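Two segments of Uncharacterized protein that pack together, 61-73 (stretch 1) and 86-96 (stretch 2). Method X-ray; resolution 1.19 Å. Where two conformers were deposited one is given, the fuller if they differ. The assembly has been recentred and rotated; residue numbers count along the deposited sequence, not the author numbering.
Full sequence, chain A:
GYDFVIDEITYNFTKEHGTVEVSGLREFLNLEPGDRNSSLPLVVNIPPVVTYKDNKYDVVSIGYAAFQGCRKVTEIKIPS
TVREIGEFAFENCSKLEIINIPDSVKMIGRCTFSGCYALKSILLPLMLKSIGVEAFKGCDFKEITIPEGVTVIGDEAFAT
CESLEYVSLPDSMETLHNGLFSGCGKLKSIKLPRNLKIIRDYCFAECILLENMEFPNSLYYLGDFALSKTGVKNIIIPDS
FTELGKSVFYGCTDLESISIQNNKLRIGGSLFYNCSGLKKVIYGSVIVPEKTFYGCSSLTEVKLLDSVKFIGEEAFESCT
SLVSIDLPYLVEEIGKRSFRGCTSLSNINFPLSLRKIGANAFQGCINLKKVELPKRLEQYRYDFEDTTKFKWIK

Stretch 1 61-73: SIGYAAFQGCRKV
Stretch 2 (86-96) GEFAFENCSKL

Both stretches are chains of tight turns that run in the same direction, side by side. Stretch 1 leaves a strand at Ser 61 and Ile 62. It then makes type II turns at 63-66 and 67-70 and type I turns at 65-68 and 70-73. Stretch 2 repeats this pattern, with type II turns at 86-89 and 90-93 and type I turns at 88-91 and 93-96. The CA atoms pair Tyr 64 with Gly 86 (4.2 Å), Ala 65 with Ala 89 (4.1 Å), Phe 67 with Phe 90 (5.0 Å), Gly 69 with Asn 92 (4.8 Å), Arg 71 with Cys 93 (4.6 Å) and Val 73 with Leu 96 (5.5 Å). The contact buries 965 Å², both sides summed.

Four backbone hydrogen bonds join the stretches. Gly 86 N donates to Ile 62 O (2.8 Å). The other three run from stretch 1 to stretch 2: Ala 65 N to Glu 87 O (2.9 Å), Phe 67 N to Ala 89 O (2.8 Å) and Gly 69 N to Glu 91 O (2.8 Å). CA-H...O contacts add to them, with Ala 65 CA 3.5 Å from Phe 88 O and Gln 68 CA 3.3 Å from Glu 91 O. Positive phi recurs at Ala 65 (51°), Gly 69 (77°), Phe 88 (61°) and Asn 92 (61°). Glycine takes it readily at 69. Gly 86 has phi/psi -71/163; a CB there would clash with Tyr 64 N and Gly 63 C.

The buried side chains are mostly apolar, and they also meet backbone carbonyls. Ile 62 (m, t) places CG2 4.1 Å from Ala 89 CB and CD1 4.0 Å from Phe 90 CZ, at the edge of that ring. Phe 67 (chi2 -84°) and Phe 90 (chi2 -71°) are both m. Their planes lie at 19° but are slid apart, with centroids at 5.9 Å and Phe 67 CD2 3.7 Å from Phe 90 CE1. The small methyl of Ala 89 sits in front of the Gly 63 carbonyl, Ala 89 CB 4.0 Å from Gly 63 O. Cys 93 (m) sets its SG 3.0 Å from Phe 67 O and 4.0 Å from CB of the partly exposed Cys 70. Val 73 (t) brings CG1 to 4.2 Å from CD1 of Leu 96 (t, p).

On the more exposed side, Tyr 64 (t, chi2 -87°) and Phe 88 (m, chi2 86°) meet obliquely, planes at 53° and centroids 5.8 Å apart. Gln 68 (t, t, chi3 56°) extends so that NE2 donates to Glu 91 OE1 (2.7 Å); Glu 91 is t, t, with chi3 45°. Arg 71 (m, t, t, chi4 -84°) reaches across Asn 92. Its NH1 donates to Ser 94 OG (2.9 Å), with Ser 94 at p, and Asn 92 O lies over one guanidinium face.

Two waters complete the contact. Water 1 donates to Cys 70 O and Val 73 O (both 2.8 Å from its O) and accepts from Lys 95 N (2.9 Å). Water 2 accepts from Arg 71 NH1 and donates to Asn 92 OD1, each 3.0 Å from its O.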

ATOM      1  N   SER A  61     -25.393  15.548 -18.691  1.00 13.02           N
ATOM      2  CA  SER A  61     -24.038  15.132 -18.374  1.00 12.25           C
ATOM      3  C   SER A  61     -23.227  16.341 -17.942  1.00 12.05           C
ATOM      4  O   SER A  61     -23.558  17.500 -18.231  1.00 12.94           O
ATOM      5  CB  SER A  61     -23.367  14.393 -19.526  1.00 15.34           C
ATOM      6  OG  SER A  61     -23.251  15.207 -20.648  1.00 17.97           O
ATOM      7  N   ILE A  62     -22.111  16.039 -17.274  1.00 12.40           N
ATOM      8  CA  ILE A  62     -21.052  17.004 -16.988  1.00 12.37           C
ATOM      9  C   ILE A  62     -19.859  16.567 -17.810  1.00 12.87           C
ATOM     10  O   ILE A  62     -19.459  15.397 -17.776  1.00 13.67           O
ATOM     11  CB  ILE A  62     -20.740  17.117 -15.477  1.00 12.93           C
ATOM     12  CG1 ILE A  62     -21.979  17.666 -14.744  1.00 15.38           C
ATOM     13  CG2 ILE A  62     -19.511  18.021 -15.235  1.00 13.50           C
ATOM     14  CD1 ILE A  62     -21.870  17.610 -13.296  1.00 18.29           C
ATOM     15  N   GLY A  63     -19.315  17.503 -18.577  1.00 14.12           N
ATOM     16  CA  GLY A  63     -18.265  17.175 -19.509  1.00 14.83           C
ATOM     17  C   GLY A  63     -16.902  16.870 -18.886  1.00 14.90           C
ATOM     18  O   GLY A  63     -16.617  17.224 -17.752  1.00 15.43           O
ATOM     19  N   TYR A  64     -16.077  16.247 -19.709  1.00 15.91           N
ATOM     20  CA  TYR A  64     -14.677  16.046 -19.408  1.00 15.65           C
ATOM     21  C   TYR A  64     -14.023  17.340 -18.901  1.00 15.98           C
ATOM     22  O   TYR A  64     -14.092  18.385 -19.556  1.00 17.04           O
ATOM     23  CB  TYR A  64     -13.984  15.560 -20.679  1.00 18.42           C
ATOM     24  CG  TYR A  64     -12.511  15.276 -20.577  1.00 21.53           C
ATOM     25  CD1 TYR A  64     -11.577  16.285 -20.763  1.00 25.75           C
ATOM     26  CD2 TYR A  64     -12.056  13.991 -20.299  1.00 23.59           C
ATOM     27  CE1 TYR A  64     -10.195  16.000 -20.678  1.00 29.81           C
ATOM     28  CE2 TYR A  64     -10.681  13.703 -20.218  1.00 26.35           C
ATOM     29  CZ  TYR A  64      -9.776  14.711 -20.393  1.00 27.26           C
ATOM     30  OH  TYR A  64      -8.403  14.436 -20.311  1.00 33.77           O
ATOM     31  N   ALA A  65     -13.367  17.250 -17.749  1.00 14.73           N
ATOM     32  CA  ALA A  65     -12.649  18.371 -17.161  1.00 15.74           C
ATOM     33  C   ALA A  65     -13.473  19.661 -17.035  1.00 16.48           C
ATOM     34  O   ALA A  65     -12.912  20.744 -16.985  1.00 17.00           O
ATOM     35  CB  ALA A  65     -11.307  18.632 -17.910  1.00 16.89           C
ATOM     36  N   ALA A  66     -14.795  19.540 -16.858  1.00 15.01           N
ATOM     37  CA  ALA A  66     -15.631  20.734 -16.945  1.00 14.79           C
ATOM     38  C   ALA A  66     -15.272  21.787 -15.897  1.00 15.61           C
ATOM     39  O   ALA A  66     -15.167  22.991 -16.208  1.00 17.59           O
ATOM     40  CB  ALA A  66     -17.112  20.340 -16.819  1.00 16.87           C
ATOM     41  N   PHE A  67     -15.019  21.341 -14.663  1.00 15.43           N
ATOM     42  CA  PHE A  67     -14.694  22.247 -13.561  1.00 15.56           C
ATOM     43  C   PHE A  67     -13.227  22.112 -13.097  1.00 16.04           C
ATOM     44  O   PHE A  67     -12.872  22.554 -12.007  1.00 18.02           O
ATOM     45  CB  PHE A  67     -15.629  22.075 -12.368  1.00 15.70           C
ATOM     46  CG  PHE A  67     -17.055  22.412 -12.670  1.00 16.57           C
ATOM     47  CD1 PHE A  67     -17.508  23.715 -12.615  1.00 20.76           C
ATOM     48  CD2 PHE A  67     -17.927  21.406 -13.053  1.00 17.42           C
ATOM     49  CE1 PHE A  67     -18.842  23.986 -12.912  1.00 22.73           C
ATOM     50  CE2 PHE A  67     -19.215  21.657 -13.361  1.00 17.87           C
ATOM     51  CZ  PHE A  67     -19.693  22.960 -13.286  1.00 20.71           C
ATOM     52  N   GLN A  68     -12.392  21.518 -13.938  1.00 16.08           N
ATOM     53  CA  GLN A  68     -10.985  21.291 -13.592  1.00 17.53           C
ATOM     54  C   GLN A  68     -10.300  22.615 -13.241  1.00 17.28           C
ATOM     55  O   GLN A  68     -10.368  23.598 -14.013  1.00 20.43           O
ATOM     56  CB  GLN A  68     -10.285  20.605 -14.746  1.00 16.77           C
ATOM     57  CG  GLN A  68      -8.818  20.356 -14.551  1.00 19.30           C
ATOM     58  CD  GLN A  68      -8.201  19.653 -15.738  1.00 20.52           C
ATOM     59  OE1 GLN A  68      -8.287  20.131 -16.866  1.00 23.41           O
ATOM     60  NE2 GLN A  68      -7.557  18.520 -15.493  1.00 24.30           N
ATOM     61  N   GLY A  69      -9.686  22.669 -12.057  1.00 18.47           N
ATOM     62  CA  GLY A  69      -8.968  23.856 -11.609  1.00 19.71           C
ATOM     63  C   GLY A  69      -9.818  24.995 -11.102  1.00 21.20           C
ATOM     64  O   GLY A  69      -9.304  26.085 -10.904  1.00 23.05           O
ATOM     65  N   CYS A  70     -11.104  24.764 -10.882  0.80 19.67           N
ATOM     66  CA  CYS A  70     -12.004  25.805 -10.368  0.80 20.90           C
ATOM     67  C   CYS A  70     -11.871  25.887  -8.854  0.80 22.90           C
ATOM     68  O   CYS A  70     -12.734  25.449  -8.109  0.80 22.86           O
ATOM     69  CB  CYS A  70     -13.451  25.523 -10.783  0.80 21.21           C
ATOM     70  SG  CYS A  70     -13.784  25.623 -12.567  0.80 22.86           S
ATOM     71  N   ARG A  71     -10.780  26.513  -8.414  1.00 22.58           N
ATOM     72  CA  ARG A  71     -10.387  26.508  -7.015  1.00 24.25           C
ATOM     73  C   ARG A  71     -11.187  27.409  -6.106  1.00 23.58           C
ATOM     74  O   ARG A  71     -10.954  27.397  -4.894  1.00 26.06           O
ATOM     75  CB  ARG A  71      -8.915  26.877  -6.897  1.00 26.02           C
ATOM     76  CG  ARG A  71      -7.996  25.915  -7.600  1.00 30.44           C
ATOM     77  CD  ARG A  71      -6.539  26.214  -7.265  1.00 35.37           C
ATOM     78  NE  ARG A  71      -5.630  25.289  -7.930  1.00 38.93           N
ATOM     79  CZ  ARG A  71      -5.301  24.077  -7.482  1.00 40.74           C
ATOM     80  NH1 ARG A  71      -5.813  23.586  -6.348  1.00 39.65           N
ATOM     81  NH2 ARG A  71      -4.450  23.342  -8.190  1.00 41.12           N
ATOM     82  N   LYS A  72     -12.140  28.175  -6.649  1.00 24.29           N
ATOM     83  CA  LYS A  72     -12.989  29.011  -5.817  1.00 25.88           C
ATOM     84  C   LYS A  72     -14.374  28.422  -5.527  1.00 22.95           C
ATOM     85  O   LYS A  72     -15.045  28.857  -4.597  1.00 23.01           O
ATOM     86  CB  LYS A  72     -13.113  30.402  -6.443  1.00 26.40           C
ATOM     87  CG  LYS A  72     -11.770  31.152  -6.599  1.00 31.38           C
ATOM     88  N   VAL A  73     -14.785  27.393  -6.273  1.00 21.14           N
ATOM     89  CA  VAL A  73     -16.124  26.816  -6.080  1.00 17.46           C
ATOM     90  C   VAL A  73     -16.242  26.084  -4.726  1.00 16.31           C
ATOM     91  O   VAL A  73     -15.377  25.259  -4.413  1.00 17.51           O
ATOM     92  CB  VAL A  73     -16.479  25.885  -7.250  1.00 19.35           C
ATOM     93  CG1 VAL A  73     -17.769  25.140  -6.973  1.00 20.67           C
ATOM     94  CG2 VAL A  73     -16.641  26.677  -8.527  1.00 24.11           C
ATOM     95  N   GLY A  86     -17.916  13.368 -16.546  1.00 14.72           N
ATOM     96  CA  GLY A  86     -16.675  13.079 -17.280  1.00 13.89           C
ATOM     97  C   GLY A  86     -15.491  12.893 -16.344  1.00 13.12           C
ATOM     98  O   GLY A  86     -15.492  13.360 -15.201  1.00 12.92           O
ATOM     99  N   GLU A  87     -14.459  12.293 -16.918  1.00 14.86           N
ATOM    100  CA  GLU A  87     -13.154  12.219 -16.225  1.00 13.23           C
ATOM    101  C   GLU A  87     -12.676  13.636 -15.900  1.00 13.70           C
ATOM    102  O   GLU A  87     -12.977  14.602 -16.643  1.00 14.32           O
ATOM    103  CB  GLU A  87     -12.092  11.516 -17.069  0.50 14.66           C
ATOM    104  CG  GLU A  87     -12.361  10.079 -17.308  0.50 16.17           C
ATOM    105  CD  GLU A  87     -11.177   9.394 -17.947  0.50 18.98           C
ATOM    106  OE1 GLU A  87     -10.252  10.121 -18.359  0.50 24.07           O
ATOM    107  OE2 GLU A  87     -11.170   8.149 -18.010  0.50 21.60           O
ATOM    108  N   PHE A  88     -11.932  13.766 -14.814  1.00 13.21           N
ATOM    109  CA  PHE A  88     -11.360  15.044 -14.406  1.00 14.30           C
ATOM    110  C   PHE A  88     -12.388  16.151 -14.100  1.00 13.18           C
ATOM    111  O   PHE A  88     -11.998  17.298 -13.944  1.00 13.76           O
ATOM    112  CB  PHE A  88     -10.319  15.578 -15.408  0.50 15.32           C
ATOM    113  CG  PHE A  88      -9.119  14.713 -15.546  0.50 13.33           C
ATOM    114  CD1 PHE A  88      -9.137  13.670 -16.418  0.50 14.95           C
ATOM    115  CD2 PHE A  88      -7.980  14.950 -14.811  0.50 15.74           C
ATOM    116  CE1 PHE A  88      -8.040  12.843 -16.572  0.50 17.67           C
ATOM    117  CE2 PHE A  88      -6.865  14.125 -14.964  0.50 15.26           C
ATOM    118  CZ  PHE A  88      -6.916  13.062 -15.848  0.50 14.67           C
ATOM    119  N   ALA A  89     -13.673  15.802 -13.944  1.00 12.95           N
ATOM    120  CA  ALA A  89     -14.681  16.866 -13.943  1.00 13.16           C
ATOM    121  C   ALA A  89     -14.494  17.915 -12.843  1.00 13.09           C
ATOM    122  O   ALA A  89     -14.773  19.096 -13.068  1.00 14.41           O
ATOM    123  CB  ALA A  89     -16.077  16.248 -13.907  1.00 13.55           C
ATOM    124  N   PHE A  90     -14.046  17.501 -11.652  1.00 12.54           N
ATOM    125  CA  PHE A  90     -13.873  18.408 -10.532  1.00 13.52           C
ATOM    126  C   PHE A  90     -12.414  18.355 -10.048  1.00 13.79           C
ATOM    127  O   PHE A  90     -12.145  18.667  -8.906  1.00 15.19           O
ATOM    128  CB  PHE A  90     -14.851  18.073  -9.391  1.00 13.69           C
ATOM    129  CG  PHE A  90     -16.234  17.779  -9.879  1.00 13.11           C
ATOM    130  CD1 PHE A  90     -17.055  18.764 -10.390  1.00 16.01           C
ATOM    131  CD2 PHE A  90     -16.697  16.513  -9.852  1.00 14.29           C
ATOM    132  CE1 PHE A  90     -18.329  18.422 -10.886  1.00 13.91           C
ATOM    133  CE2 PHE A  90     -17.939  16.176 -10.307  1.00 16.69           C
ATOM    134  CZ  PHE A  90     -18.747  17.122 -10.847  1.00 14.38           C
ATOM    135  N   GLU A  91     -11.486  17.986 -10.931  1.00 14.52           N
ATOM    136  CA  GLU A  91     -10.087  17.843 -10.542  0.50 14.72           C
ATOM    137  C   GLU A  91      -9.580  19.188 -10.022  1.00 15.44           C
ATOM    138  O   GLU A  91      -9.784  20.230 -10.668  1.00 17.21           O
ATOM    139  CB  GLU A  91      -9.249  17.362 -11.716  0.50 15.60           C
ATOM    140  CG  GLU A  91      -7.908  16.760 -11.291  0.50 17.21           C
ATOM    141  CD  GLU A  91      -6.854  16.813 -12.359  0.50 24.44           C
ATOM    142  OE1 GLU A  91      -6.710  17.888 -12.994  0.50 23.50           O
ATOM    143  OE2 GLU A  91      -6.163  15.776 -12.539  0.50 26.28           O
ATOM    144  N   ASN A  92      -8.912  19.162  -8.875  1.00 15.65           N
ATOM    145  CA  ASN A  92      -8.335  20.374  -8.303  1.00 16.77           C
ATOM    146  C   ASN A  92      -9.318  21.480  -7.959  1.00 16.93           C
ATOM    147  O   ASN A  92      -8.944  22.641  -7.899  1.00 19.10           O
ATOM    148  CB  ASN A  92      -7.159  20.895  -9.171  1.00 18.98           C
ATOM    149  CG  ASN A  92      -5.997  19.915  -9.204  1.00 20.54           C
ATOM    150  OD1 ASN A  92      -5.739  19.203  -8.220  1.00 26.23           O
ATOM    151  ND2 ASN A  92      -5.299  19.878 -10.322  1.00 26.48           N
ATOM    152  N   CYS A  93     -10.558  21.106  -7.697  1.00 16.81           N
ATOM    153  CA  CYS A  93     -11.510  22.006  -7.055  1.00 16.92           C
ATOM    154  C   CYS A  93     -11.245  22.003  -5.563  1.00 17.92           C
ATOM    155  O   CYS A  93     -11.969  21.394  -4.773  1.00 17.07           O
ATOM    156  CB  CYS A  93     -12.967  21.630  -7.349  1.00 16.11           C
ATOM    157  SG  CYS A  93     -13.395  21.928  -9.115  1.00 17.57           S
ATOM    158  N   SER A  94     -10.192  22.736  -5.178  1.00 18.56           N
ATOM    159  CA  SER A  94      -9.643  22.625  -3.818  1.00 19.71           C
ATOM    160  C   SER A  94     -10.417  23.291  -2.716  1.00 18.14           C
ATOM    161  O   SER A  94     -10.094  23.079  -1.552  1.00 21.51           O
ATOM    162  CB  SER A  94      -8.181  23.041  -3.759  1.00 23.81           C
ATOM    163  OG  SER A  94      -7.973  24.174  -4.524  1.00 24.65           O
ATOM    164  N   LYS A  95     -11.455  24.068  -3.052  1.00 18.24           N
ATOM    165  CA  LYS A  95     -12.355  24.611  -2.056  1.00 19.49           C
ATOM    166  C   LYS A  95     -13.731  23.940  -2.064  1.00 16.22           C
ATOM    167  O   LYS A  95     -14.573  24.276  -1.243  1.00 18.28           O
ATOM    168  CB  LYS A  95     -12.431  26.123  -2.233  0.50 19.34           C
ATOM    169  CG  LYS A  95     -11.039  26.766  -2.003  0.50 20.49           C
ATOM    170  CD  LYS A  95     -11.076  28.287  -1.976  0.50 21.76           C
ATOM    171  CE  LYS A  95     -11.967  28.824  -0.891  0.50 25.07           C
ATOM    172  NZ  LYS A  95     -11.706  30.284  -0.724  0.50 29.09           N
ATOM    173  N   LEU A  96     -13.922  22.939  -2.925  1.00 16.83           N
ATOM    174  CA  LEU A  96     -15.215  22.273  -3.040  1.00 14.68           C
ATOM    175  C   LEU A  96     -15.515  21.495  -1.741  1.00 16.09           C
ATOM    176  O   LEU A  96     -14.740  20.605  -1.382  1.00 17.29           O
ATOM    177  CB  LEU A  96     -15.241  21.326  -4.254  1.00 15.54           C
ATOM    178  CG  LEU A  96     -16.520  20.530  -4.519  1.00 14.07           C
ATOM    179  CD1 LEU A  96     -17.692  21.499  -4.884  1.00 15.79           C
ATOM    180  CD2 LEU A  96     -16.298  19.478  -5.619  1.00 16.26           C
TER
HETATM  181  O   HOH W   1     -12.967  24.460  -5.526  1.00 18.73           O
HETATM  182  O   HOH W   2      -5.912  20.668  -5.564  1.00 25.32           O